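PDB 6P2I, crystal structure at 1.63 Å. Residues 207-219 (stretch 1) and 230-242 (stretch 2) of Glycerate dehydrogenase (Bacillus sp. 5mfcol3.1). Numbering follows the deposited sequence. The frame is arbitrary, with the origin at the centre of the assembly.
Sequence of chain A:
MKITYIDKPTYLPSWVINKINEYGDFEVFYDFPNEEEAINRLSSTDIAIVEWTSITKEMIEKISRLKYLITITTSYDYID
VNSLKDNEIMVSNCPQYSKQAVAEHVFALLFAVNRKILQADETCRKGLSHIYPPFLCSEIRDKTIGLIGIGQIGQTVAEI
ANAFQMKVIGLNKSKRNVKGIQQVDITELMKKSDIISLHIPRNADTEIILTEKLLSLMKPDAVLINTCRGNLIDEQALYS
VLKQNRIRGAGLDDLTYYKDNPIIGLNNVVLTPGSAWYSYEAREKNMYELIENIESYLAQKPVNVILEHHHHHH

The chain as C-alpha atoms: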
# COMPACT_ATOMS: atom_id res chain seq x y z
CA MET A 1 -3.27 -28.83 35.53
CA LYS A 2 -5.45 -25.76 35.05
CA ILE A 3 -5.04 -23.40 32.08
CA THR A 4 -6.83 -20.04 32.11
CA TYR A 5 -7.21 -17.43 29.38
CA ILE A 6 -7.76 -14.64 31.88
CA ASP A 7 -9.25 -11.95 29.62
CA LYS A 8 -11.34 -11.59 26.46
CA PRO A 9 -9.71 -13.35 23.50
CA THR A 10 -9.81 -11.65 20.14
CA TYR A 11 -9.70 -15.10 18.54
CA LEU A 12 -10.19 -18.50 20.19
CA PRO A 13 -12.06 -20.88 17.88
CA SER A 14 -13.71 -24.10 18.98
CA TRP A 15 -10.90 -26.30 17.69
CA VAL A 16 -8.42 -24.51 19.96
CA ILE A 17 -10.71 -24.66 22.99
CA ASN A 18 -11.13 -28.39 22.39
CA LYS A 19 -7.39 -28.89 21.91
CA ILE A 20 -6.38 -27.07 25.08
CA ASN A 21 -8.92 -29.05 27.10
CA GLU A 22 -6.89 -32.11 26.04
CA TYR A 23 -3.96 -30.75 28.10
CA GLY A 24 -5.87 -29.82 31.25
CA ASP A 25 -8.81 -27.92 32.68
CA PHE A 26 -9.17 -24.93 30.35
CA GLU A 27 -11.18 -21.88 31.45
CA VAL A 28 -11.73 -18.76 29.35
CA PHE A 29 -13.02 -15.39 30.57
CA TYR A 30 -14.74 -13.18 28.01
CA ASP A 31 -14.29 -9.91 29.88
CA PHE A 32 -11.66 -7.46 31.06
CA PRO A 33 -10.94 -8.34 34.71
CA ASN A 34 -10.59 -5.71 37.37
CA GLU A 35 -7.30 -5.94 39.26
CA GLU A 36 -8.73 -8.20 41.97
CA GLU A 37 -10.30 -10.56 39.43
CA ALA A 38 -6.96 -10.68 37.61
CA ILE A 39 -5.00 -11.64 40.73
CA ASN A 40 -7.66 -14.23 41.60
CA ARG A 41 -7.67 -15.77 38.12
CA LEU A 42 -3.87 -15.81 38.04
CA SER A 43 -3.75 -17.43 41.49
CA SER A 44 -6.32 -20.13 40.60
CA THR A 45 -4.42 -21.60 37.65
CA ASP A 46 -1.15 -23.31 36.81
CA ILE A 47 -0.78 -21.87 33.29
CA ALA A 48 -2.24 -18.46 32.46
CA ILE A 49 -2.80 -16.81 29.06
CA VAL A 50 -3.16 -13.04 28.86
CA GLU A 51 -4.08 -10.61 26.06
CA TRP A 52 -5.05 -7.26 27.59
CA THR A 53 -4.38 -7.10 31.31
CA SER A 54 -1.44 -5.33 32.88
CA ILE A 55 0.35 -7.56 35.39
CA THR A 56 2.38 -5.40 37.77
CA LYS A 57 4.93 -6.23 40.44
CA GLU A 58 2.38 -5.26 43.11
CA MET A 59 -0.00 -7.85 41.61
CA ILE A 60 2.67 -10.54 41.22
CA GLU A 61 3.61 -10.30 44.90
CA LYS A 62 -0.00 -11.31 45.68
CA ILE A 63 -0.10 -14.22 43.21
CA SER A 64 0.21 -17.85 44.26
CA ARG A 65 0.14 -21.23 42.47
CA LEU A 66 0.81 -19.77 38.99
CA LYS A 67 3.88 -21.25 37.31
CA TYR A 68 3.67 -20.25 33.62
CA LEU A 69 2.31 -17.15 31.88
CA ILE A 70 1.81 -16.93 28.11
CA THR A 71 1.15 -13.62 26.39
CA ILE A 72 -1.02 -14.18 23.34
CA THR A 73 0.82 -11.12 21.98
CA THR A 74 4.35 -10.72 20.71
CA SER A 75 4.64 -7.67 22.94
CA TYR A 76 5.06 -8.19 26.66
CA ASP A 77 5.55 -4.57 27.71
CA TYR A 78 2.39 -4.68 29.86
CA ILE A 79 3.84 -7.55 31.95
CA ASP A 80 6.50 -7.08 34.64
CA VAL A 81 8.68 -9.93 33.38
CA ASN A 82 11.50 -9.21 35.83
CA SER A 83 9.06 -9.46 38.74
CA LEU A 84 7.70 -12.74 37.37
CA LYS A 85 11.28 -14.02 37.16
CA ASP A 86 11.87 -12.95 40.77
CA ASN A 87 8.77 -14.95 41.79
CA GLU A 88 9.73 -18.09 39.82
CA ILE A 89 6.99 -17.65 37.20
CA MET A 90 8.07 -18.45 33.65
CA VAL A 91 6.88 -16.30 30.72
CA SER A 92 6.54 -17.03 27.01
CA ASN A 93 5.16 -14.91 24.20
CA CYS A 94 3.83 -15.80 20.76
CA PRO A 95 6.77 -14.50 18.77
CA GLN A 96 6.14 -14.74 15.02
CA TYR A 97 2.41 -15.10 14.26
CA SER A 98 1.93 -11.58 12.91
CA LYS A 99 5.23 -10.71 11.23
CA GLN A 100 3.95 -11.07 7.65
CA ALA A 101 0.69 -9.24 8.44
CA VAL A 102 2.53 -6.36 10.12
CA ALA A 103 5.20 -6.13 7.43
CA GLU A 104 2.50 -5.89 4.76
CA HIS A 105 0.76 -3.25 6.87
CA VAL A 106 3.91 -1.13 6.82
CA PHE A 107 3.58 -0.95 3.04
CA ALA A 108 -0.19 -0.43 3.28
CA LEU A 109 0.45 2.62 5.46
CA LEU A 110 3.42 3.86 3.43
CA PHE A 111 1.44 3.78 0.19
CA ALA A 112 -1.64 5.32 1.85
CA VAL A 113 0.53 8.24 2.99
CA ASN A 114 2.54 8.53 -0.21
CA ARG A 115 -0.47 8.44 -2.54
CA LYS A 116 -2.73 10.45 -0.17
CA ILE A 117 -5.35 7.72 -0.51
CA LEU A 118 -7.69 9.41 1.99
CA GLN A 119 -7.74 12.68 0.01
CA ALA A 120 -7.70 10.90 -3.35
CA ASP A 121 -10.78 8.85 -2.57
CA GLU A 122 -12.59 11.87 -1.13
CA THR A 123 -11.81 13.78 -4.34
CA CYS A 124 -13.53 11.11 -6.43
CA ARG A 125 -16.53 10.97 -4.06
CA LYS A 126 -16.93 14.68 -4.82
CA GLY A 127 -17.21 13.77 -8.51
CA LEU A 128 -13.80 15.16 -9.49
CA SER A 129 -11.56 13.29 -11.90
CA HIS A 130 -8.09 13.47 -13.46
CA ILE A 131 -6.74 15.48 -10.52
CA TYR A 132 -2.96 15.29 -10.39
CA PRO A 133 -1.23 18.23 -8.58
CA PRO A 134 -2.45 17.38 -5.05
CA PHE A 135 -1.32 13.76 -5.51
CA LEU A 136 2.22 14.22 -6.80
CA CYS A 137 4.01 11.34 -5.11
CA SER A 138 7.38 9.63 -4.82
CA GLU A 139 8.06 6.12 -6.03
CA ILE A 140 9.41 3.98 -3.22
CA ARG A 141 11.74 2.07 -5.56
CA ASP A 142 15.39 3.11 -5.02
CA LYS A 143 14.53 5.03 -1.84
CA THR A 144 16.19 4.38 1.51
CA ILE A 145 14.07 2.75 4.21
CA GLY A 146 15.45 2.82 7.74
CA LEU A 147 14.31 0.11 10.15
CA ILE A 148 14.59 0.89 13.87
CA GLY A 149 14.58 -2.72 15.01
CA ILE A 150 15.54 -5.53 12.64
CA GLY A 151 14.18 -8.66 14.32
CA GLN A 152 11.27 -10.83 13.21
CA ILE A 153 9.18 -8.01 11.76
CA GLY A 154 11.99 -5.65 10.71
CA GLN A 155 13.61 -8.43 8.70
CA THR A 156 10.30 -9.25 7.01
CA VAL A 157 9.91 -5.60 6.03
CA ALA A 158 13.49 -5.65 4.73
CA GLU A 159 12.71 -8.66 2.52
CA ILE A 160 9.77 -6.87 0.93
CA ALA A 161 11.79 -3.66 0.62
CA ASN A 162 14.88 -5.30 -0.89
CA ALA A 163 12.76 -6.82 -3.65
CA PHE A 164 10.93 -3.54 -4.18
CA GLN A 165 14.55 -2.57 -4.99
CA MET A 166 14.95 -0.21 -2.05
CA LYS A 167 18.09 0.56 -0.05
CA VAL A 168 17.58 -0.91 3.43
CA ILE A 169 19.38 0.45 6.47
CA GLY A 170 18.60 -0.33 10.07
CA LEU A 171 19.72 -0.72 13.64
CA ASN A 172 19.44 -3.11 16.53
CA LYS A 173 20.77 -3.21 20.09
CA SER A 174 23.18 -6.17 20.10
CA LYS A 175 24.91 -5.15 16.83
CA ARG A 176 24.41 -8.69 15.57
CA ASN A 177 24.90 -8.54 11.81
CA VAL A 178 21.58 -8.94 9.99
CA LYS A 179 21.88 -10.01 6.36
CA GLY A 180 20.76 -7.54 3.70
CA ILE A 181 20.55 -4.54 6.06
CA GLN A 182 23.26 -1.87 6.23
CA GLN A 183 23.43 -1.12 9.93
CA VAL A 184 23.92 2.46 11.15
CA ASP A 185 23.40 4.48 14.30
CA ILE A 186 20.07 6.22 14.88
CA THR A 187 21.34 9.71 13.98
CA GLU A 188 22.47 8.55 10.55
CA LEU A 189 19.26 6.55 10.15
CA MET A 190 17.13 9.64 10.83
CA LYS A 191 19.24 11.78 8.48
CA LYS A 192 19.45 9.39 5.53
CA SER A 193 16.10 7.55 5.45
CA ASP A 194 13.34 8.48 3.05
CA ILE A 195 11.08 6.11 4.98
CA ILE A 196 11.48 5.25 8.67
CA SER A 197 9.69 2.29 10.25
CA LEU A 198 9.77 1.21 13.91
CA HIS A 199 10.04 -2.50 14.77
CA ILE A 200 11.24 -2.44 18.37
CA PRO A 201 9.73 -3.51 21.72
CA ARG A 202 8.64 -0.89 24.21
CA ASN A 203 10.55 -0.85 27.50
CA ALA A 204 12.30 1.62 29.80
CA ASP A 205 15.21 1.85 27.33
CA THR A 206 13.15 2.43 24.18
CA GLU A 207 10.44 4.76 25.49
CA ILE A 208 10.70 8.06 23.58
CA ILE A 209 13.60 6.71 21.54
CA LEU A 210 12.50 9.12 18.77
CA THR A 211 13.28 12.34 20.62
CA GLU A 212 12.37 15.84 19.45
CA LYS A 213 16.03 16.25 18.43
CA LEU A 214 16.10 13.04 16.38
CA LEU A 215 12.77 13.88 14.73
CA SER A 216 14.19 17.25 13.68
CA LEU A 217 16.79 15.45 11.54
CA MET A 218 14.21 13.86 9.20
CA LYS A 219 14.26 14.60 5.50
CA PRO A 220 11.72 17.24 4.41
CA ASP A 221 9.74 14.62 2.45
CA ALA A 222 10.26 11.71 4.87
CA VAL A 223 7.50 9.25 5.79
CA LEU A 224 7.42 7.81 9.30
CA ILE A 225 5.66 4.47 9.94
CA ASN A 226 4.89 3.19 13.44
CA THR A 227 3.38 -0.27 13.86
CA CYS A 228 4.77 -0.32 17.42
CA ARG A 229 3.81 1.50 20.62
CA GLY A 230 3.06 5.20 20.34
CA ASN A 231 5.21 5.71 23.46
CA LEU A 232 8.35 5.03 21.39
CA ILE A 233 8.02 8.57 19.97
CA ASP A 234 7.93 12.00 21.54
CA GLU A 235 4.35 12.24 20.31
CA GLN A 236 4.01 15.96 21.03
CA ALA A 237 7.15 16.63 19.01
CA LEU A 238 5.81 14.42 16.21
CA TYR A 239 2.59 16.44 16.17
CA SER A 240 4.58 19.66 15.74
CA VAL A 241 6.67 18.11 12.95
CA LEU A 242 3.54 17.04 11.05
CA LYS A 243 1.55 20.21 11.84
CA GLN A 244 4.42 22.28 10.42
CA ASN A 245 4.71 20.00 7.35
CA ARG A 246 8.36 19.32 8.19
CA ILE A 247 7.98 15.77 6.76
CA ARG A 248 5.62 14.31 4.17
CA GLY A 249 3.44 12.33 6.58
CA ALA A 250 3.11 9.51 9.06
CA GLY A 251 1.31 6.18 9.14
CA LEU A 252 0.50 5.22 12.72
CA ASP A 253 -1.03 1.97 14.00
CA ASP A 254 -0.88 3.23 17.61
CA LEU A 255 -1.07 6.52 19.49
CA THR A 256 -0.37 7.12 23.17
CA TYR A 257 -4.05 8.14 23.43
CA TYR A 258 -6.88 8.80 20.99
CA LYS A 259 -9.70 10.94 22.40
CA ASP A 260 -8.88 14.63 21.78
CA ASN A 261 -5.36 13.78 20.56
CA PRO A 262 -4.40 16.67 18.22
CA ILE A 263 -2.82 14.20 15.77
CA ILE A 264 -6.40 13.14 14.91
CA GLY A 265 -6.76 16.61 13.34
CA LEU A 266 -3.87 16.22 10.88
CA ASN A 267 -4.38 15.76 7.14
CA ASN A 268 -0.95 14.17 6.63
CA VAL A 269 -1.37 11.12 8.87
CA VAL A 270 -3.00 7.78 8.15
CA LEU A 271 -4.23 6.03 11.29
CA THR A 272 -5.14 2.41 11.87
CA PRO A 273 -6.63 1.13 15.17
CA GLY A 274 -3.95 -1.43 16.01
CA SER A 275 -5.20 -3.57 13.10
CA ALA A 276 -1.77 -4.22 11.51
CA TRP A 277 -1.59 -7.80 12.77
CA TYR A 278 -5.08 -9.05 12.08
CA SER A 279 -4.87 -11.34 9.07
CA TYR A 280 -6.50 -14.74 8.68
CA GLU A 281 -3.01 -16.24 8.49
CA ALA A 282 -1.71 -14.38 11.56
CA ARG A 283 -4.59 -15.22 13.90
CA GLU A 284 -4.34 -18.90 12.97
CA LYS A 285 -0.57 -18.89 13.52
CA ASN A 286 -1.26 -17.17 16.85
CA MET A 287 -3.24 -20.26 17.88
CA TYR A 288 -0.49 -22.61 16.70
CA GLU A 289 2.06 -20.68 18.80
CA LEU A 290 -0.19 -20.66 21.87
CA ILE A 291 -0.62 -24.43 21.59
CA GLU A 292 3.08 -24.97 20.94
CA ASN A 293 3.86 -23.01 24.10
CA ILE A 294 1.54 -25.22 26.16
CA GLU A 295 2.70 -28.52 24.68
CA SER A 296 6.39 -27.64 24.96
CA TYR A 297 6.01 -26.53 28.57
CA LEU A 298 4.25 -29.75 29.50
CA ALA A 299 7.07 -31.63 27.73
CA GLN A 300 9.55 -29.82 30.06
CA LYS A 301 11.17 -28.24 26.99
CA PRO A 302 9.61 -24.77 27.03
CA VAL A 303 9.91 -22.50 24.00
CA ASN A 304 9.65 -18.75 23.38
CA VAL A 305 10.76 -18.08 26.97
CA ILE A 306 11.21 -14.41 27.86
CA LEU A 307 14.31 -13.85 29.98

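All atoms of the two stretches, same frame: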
# COMPACT_ATOMS: atom_id res chain seq x y z
N GLU A 207 11.46 3.73 25.41
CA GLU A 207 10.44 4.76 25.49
C GLU A 207 11.02 6.09 25.03
O GLU A 207 12.11 6.48 25.45
CB GLU A 207 9.91 4.87 26.93
CG GLU A 207 8.97 3.74 27.28
CD GLU A 207 7.71 4.22 27.94
OE1 GLU A 207 7.26 5.34 27.61
OE2 GLU A 207 7.18 3.49 28.81
N ILE A 208 10.29 6.77 24.14
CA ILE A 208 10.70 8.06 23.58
C ILE A 208 12.08 7.94 22.95
O ILE A 208 12.93 8.83 23.11
CB ILE A 208 10.67 9.18 24.63
CG1 ILE A 208 9.52 9.00 25.61
CG2 ILE A 208 10.55 10.54 23.94
CD1 ILE A 208 8.17 9.30 25.00
N ILE A 209 12.33 6.84 22.24
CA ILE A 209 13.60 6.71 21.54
C ILE A 209 13.68 7.72 20.40
O ILE A 209 14.77 8.23 20.09
CB ILE A 209 13.82 5.27 21.05
CG1 ILE A 209 15.28 5.07 20.64
CG2 ILE A 209 12.86 4.92 19.91
CD1 ILE A 209 15.58 3.70 20.05
N LEU A 210 12.55 8.06 19.79
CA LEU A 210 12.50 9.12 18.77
C LEU A 210 12.25 10.43 19.50
O LEU A 210 11.11 10.86 19.69
CB LEU A 210 11.44 8.83 17.72
CG LEU A 210 11.76 7.72 16.72
CD1 LEU A 210 10.85 7.82 15.50
CD2 LEU A 210 13.22 7.75 16.31
N THR A 211 13.33 11.08 19.91
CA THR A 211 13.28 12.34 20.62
C THR A 211 12.91 13.48 19.66
O THR A 211 12.94 13.34 18.44
CB THR A 211 14.62 12.63 21.27
OG1 THR A 211 15.62 12.68 20.25
CG2 THR A 211 14.98 11.51 22.24
N GLU A 212 12.57 14.63 20.25
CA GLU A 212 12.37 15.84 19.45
C GLU A 212 13.60 16.13 18.59
O GLU A 212 13.48 16.47 17.41
CB GLU A 212 12.05 17.03 20.35
CG GLU A 212 11.84 18.33 19.57
CD GLU A 212 11.54 19.51 20.47
OE1 GLU A 212 11.41 19.32 21.70
OE2 GLU A 212 11.42 20.64 19.95
N LYS A 213 14.80 15.99 19.18
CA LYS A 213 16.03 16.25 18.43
C LYS A 213 16.16 15.31 17.24
O LYS A 213 16.43 15.74 16.12
CB LYS A 213 17.24 16.11 19.36
CG LYS A 213 18.56 16.50 18.72
N LEU A 214 15.97 14.01 17.47
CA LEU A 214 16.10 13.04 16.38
C LEU A 214 15.05 13.28 15.30
O LEU A 214 15.34 13.18 14.10
CB LEU A 214 15.99 11.62 16.92
CG LEU A 214 17.23 11.12 17.65
CD1 LEU A 214 16.96 9.77 18.30
CD2 LEU A 214 18.42 11.06 16.71
N LEU A 215 13.81 13.59 15.71
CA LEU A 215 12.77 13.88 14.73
C LEU A 215 13.11 15.10 13.88
O LEU A 215 12.73 15.17 12.71
CB LEU A 215 11.43 14.09 15.44
CG LEU A 215 10.78 12.84 16.05
CD1 LEU A 215 9.70 13.25 17.03
CD2 LEU A 215 10.21 11.94 14.96
N SER A 216 13.84 16.06 14.44
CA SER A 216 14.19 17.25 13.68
C SER A 216 15.20 16.97 12.58
O SER A 216 15.43 17.85 11.74
CB SER A 216 14.74 18.34 14.60
OG SER A 216 16.07 18.05 14.99
N LEU A 217 15.81 15.79 12.57
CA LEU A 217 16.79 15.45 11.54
C LEU A 217 16.16 14.86 10.28
O LEU A 217 16.87 14.73 9.27
CB LEU A 217 17.82 14.46 12.10
CG LEU A 217 18.55 14.87 13.38
CD1 LEU A 217 19.36 13.70 13.89
CD2 LEU A 217 19.44 16.08 13.14
N MET A 218 14.87 14.53 10.32
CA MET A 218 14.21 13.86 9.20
C MET A 218 14.31 14.67 7.92
O MET A 218 14.37 15.91 7.94
CB MET A 218 12.74 13.57 9.52
CG MET A 218 12.54 12.83 10.82
SD MET A 218 11.09 11.77 10.89
CE MET A 218 9.82 12.95 11.39
N LYS A 219 14.29 13.96 6.80
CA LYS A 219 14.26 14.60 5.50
C LYS A 219 12.94 15.35 5.32
O LYS A 219 11.90 14.94 5.86
CB LYS A 219 14.41 13.55 4.40
CG LYS A 219 15.86 13.15 4.13
CD LYS A 219 15.90 12.05 3.09
CE LYS A 219 17.21 12.02 2.34
NZ LYS A 219 17.15 11.02 1.25
N GLY A 230 2.94 3.77 20.53
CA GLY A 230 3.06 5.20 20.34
C GLY A 230 4.08 5.83 21.26
O GLY A 230 4.71 6.84 20.91
N ASN A 231 4.28 5.24 22.44
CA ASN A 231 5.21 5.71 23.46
C ASN A 231 6.67 5.66 23.03
O ASN A 231 7.52 6.19 23.75
CB ASN A 231 5.02 4.87 24.72
CG ASN A 231 3.56 4.57 24.99
OD1 ASN A 231 2.96 3.70 24.34
ND2 ASN A 231 2.98 5.30 25.93
N LEU A 232 6.98 5.03 21.90
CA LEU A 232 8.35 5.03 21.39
C LEU A 232 8.75 6.39 20.86
O LEU A 232 9.95 6.65 20.69
CB LEU A 232 8.50 4.00 20.27
CG LEU A 232 8.27 2.54 20.66
CD1 LEU A 232 8.31 1.67 19.45
CD2 LEU A 232 9.32 2.09 21.66
N ILE A 233 7.79 7.27 20.60
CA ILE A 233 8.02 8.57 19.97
C ILE A 233 7.66 9.66 20.96
O ILE A 233 6.71 9.51 21.74
CB ILE A 233 7.19 8.72 18.68
CG1 ILE A 233 7.38 7.51 17.77
CG2 ILE A 233 7.53 10.03 17.97
CD1 ILE A 233 6.53 7.55 16.51
N ASP A 234 8.41 10.76 20.93
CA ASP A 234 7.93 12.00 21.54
C ASP A 234 6.73 12.46 20.73
O ASP A 234 6.88 13.15 19.72
CB ASP A 234 9.03 13.07 21.57
CG ASP A 234 8.62 14.33 22.32
OD1 ASP A 234 7.42 14.70 22.31
OD2 ASP A 234 9.51 14.97 22.91
N GLU A 235 5.53 12.06 21.15
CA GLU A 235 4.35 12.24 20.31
C GLU A 235 4.00 13.71 20.14
O GLU A 235 3.50 14.10 19.07
CB GLU A 235 3.17 11.48 20.89
CG GLU A 235 2.06 11.24 19.91
CD GLU A 235 0.97 10.39 20.50
OE1 GLU A 235 0.96 9.18 20.19
OE2 GLU A 235 0.15 10.93 21.28
N GLN A 236 4.23 14.53 21.17
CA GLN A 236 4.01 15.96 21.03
C GLN A 236 4.95 16.56 20.01
O GLN A 236 4.55 17.41 19.20
CB GLN A 236 4.18 16.65 22.39
CG GLN A 236 3.01 16.43 23.33
CD GLN A 236 3.07 17.34 24.54
OE1 GLN A 236 4.14 17.58 25.11
NE2 GLN A 236 1.91 17.87 24.94
N ALA A 237 6.22 16.14 20.02
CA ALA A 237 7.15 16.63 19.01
C ALA A 237 6.75 16.15 17.62
O ALA A 237 6.88 16.90 16.64
CB ALA A 237 8.58 16.18 19.33
N LEU A 238 6.25 14.92 17.51
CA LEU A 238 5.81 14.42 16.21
C LEU A 238 4.63 15.23 15.69
O LEU A 238 4.55 15.54 14.50
CB LEU A 238 5.44 12.93 16.31
CG LEU A 238 4.98 12.25 15.02
CD1 LEU A 238 5.98 12.47 13.89
CD2 LEU A 238 4.72 10.76 15.22
N TYR A 239 3.70 15.59 16.58
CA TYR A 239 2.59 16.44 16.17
C TYR A 239 3.09 17.75 15.57
O TYR A 239 2.62 18.17 14.51
CB TYR A 239 1.65 16.72 17.35
CG TYR A 239 0.60 17.74 16.99
CD1 TYR A 239 -0.45 17.41 16.15
CD2 TYR A 239 0.70 19.05 17.43
CE1 TYR A 239 -1.40 18.35 15.79
CE2 TYR A 239 -0.25 20.00 17.08
CZ TYR A 239 -1.29 19.64 16.25
OH TYR A 239 -2.24 20.57 15.89
N SER A 240 4.04 18.40 16.24
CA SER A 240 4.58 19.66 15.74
C SER A 240 5.26 19.48 14.39
O SER A 240 5.13 20.32 13.50
CB SER A 240 5.55 20.27 16.75
OG SER A 240 4.87 20.63 17.94
N VAL A 241 6.00 18.38 14.23
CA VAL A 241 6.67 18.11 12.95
C VAL A 241 5.64 17.99 11.83
O VAL A 241 5.78 18.60 10.77
CB VAL A 241 7.53 16.84 13.07
CG1 VAL A 241 7.87 16.29 11.69
CG2 VAL A 241 8.79 17.14 13.84
N LEU A 242 4.57 17.22 12.07
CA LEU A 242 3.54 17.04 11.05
C LEU A 242 2.72 18.31 10.85
O LEU A 242 2.44 18.70 9.71
CB LEU A 242 2.65 15.86 11.42
CG LEU A 242 3.33 14.49 11.39
CD1 LEU A 242 2.66 13.55 12.37
CD2 LEU A 242 3.30 13.90 9.99
O HOH W 1 11.99 14.58 23.00

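The two stretches bury 644 Å² between them, both sides summed, and the contact changes character along its length: backbone hydrogen bonds dominate where the loop of stretch 1 meets the 3-10 segment of stretch 2, and apolar side chains take over where the two helices meet. Leu215, Leu232 and Asp234 organise these parts.

Leu215, which contributes the largest covered area of any residue here, lies in the short helix of stretch 1 with its CA-to-CB bond directed toward stretch 2. With chi1 in m and chi2 in t, it extends CD1 into a pocket formed by Ile233 and the first turn of the facing helix. CD1 lies 4.0 Å from Ile233 CG2, 3.9 Å from Ala237 CB and 4.3 Å from Leu238 CB, so a single methyl group meets three apolar side chains. The same Leu215 CD1 also approaches the backbone, 3.9 Å from Leu238 N. The small side chain of Ala237 suits a close approach of the helices: its CB packs 3.7 Å from Glu212 CB, and the CA atoms of Glu212 and Ala237 are 5.3 Å apart. One turn further along the helix, Val241 extends the apolar surface. Its CG2 is 4.3 Å from Leu215 CB, while its CG1 lies 3.9 Å from Met218 CE, at the tip of a flexible side chain that reaches across from the end of a type I turn spanning Leu215 to Met218.

Leu232 is buried, but it binds stretch 1 chiefly through its main chain. Leu210 N donates to Leu232 O at 3.1 Å with an almost linear geometry, and Ile209 N approaches the same Leu232 O to 2.8 Å. Just before this, Ile208 N donates to Asn231 O (2.9 Å). Asp234 N then returns a bond to Leu210 O (3.0 Å), so that Leu210 both donates and accepts, and its backbone forms a single beta bridge with Ile233. The side chains reinforce this pairing, Leu210 CB lying 4.1 Å from Ile233 CG2. Ile208 starts away from stretch 2, yet its side chain bends back over the partner backbone, bringing CD1 to 3.6 Å from Ile233 O and CG2 to 3.8 Å from Asp234 CB.

Asp234 links the paired backbones to the helices. It occupies the N-cap position, where its OD1 accepts from Ala237 N at 3.0 Å; a short carboxylate is well suited to satisfy an amide that has no helical partner of its own. The other oxygen, OD2, faces stretch 1, where a water donates to Asp234 OD2 at 2.5 Å and accepts from Glu212 N at 2.8 Å, bridging the starts of the two helices. Stretch 1 uses the same capping device, with Thr211 OG1 accepting from Leu214 N at 3.1 Å. Thr211 itself points away from stretch 2 and adds almost nothing to the buried surface, so its cap serves its own helix, whereas Asp234 combines capping with contact.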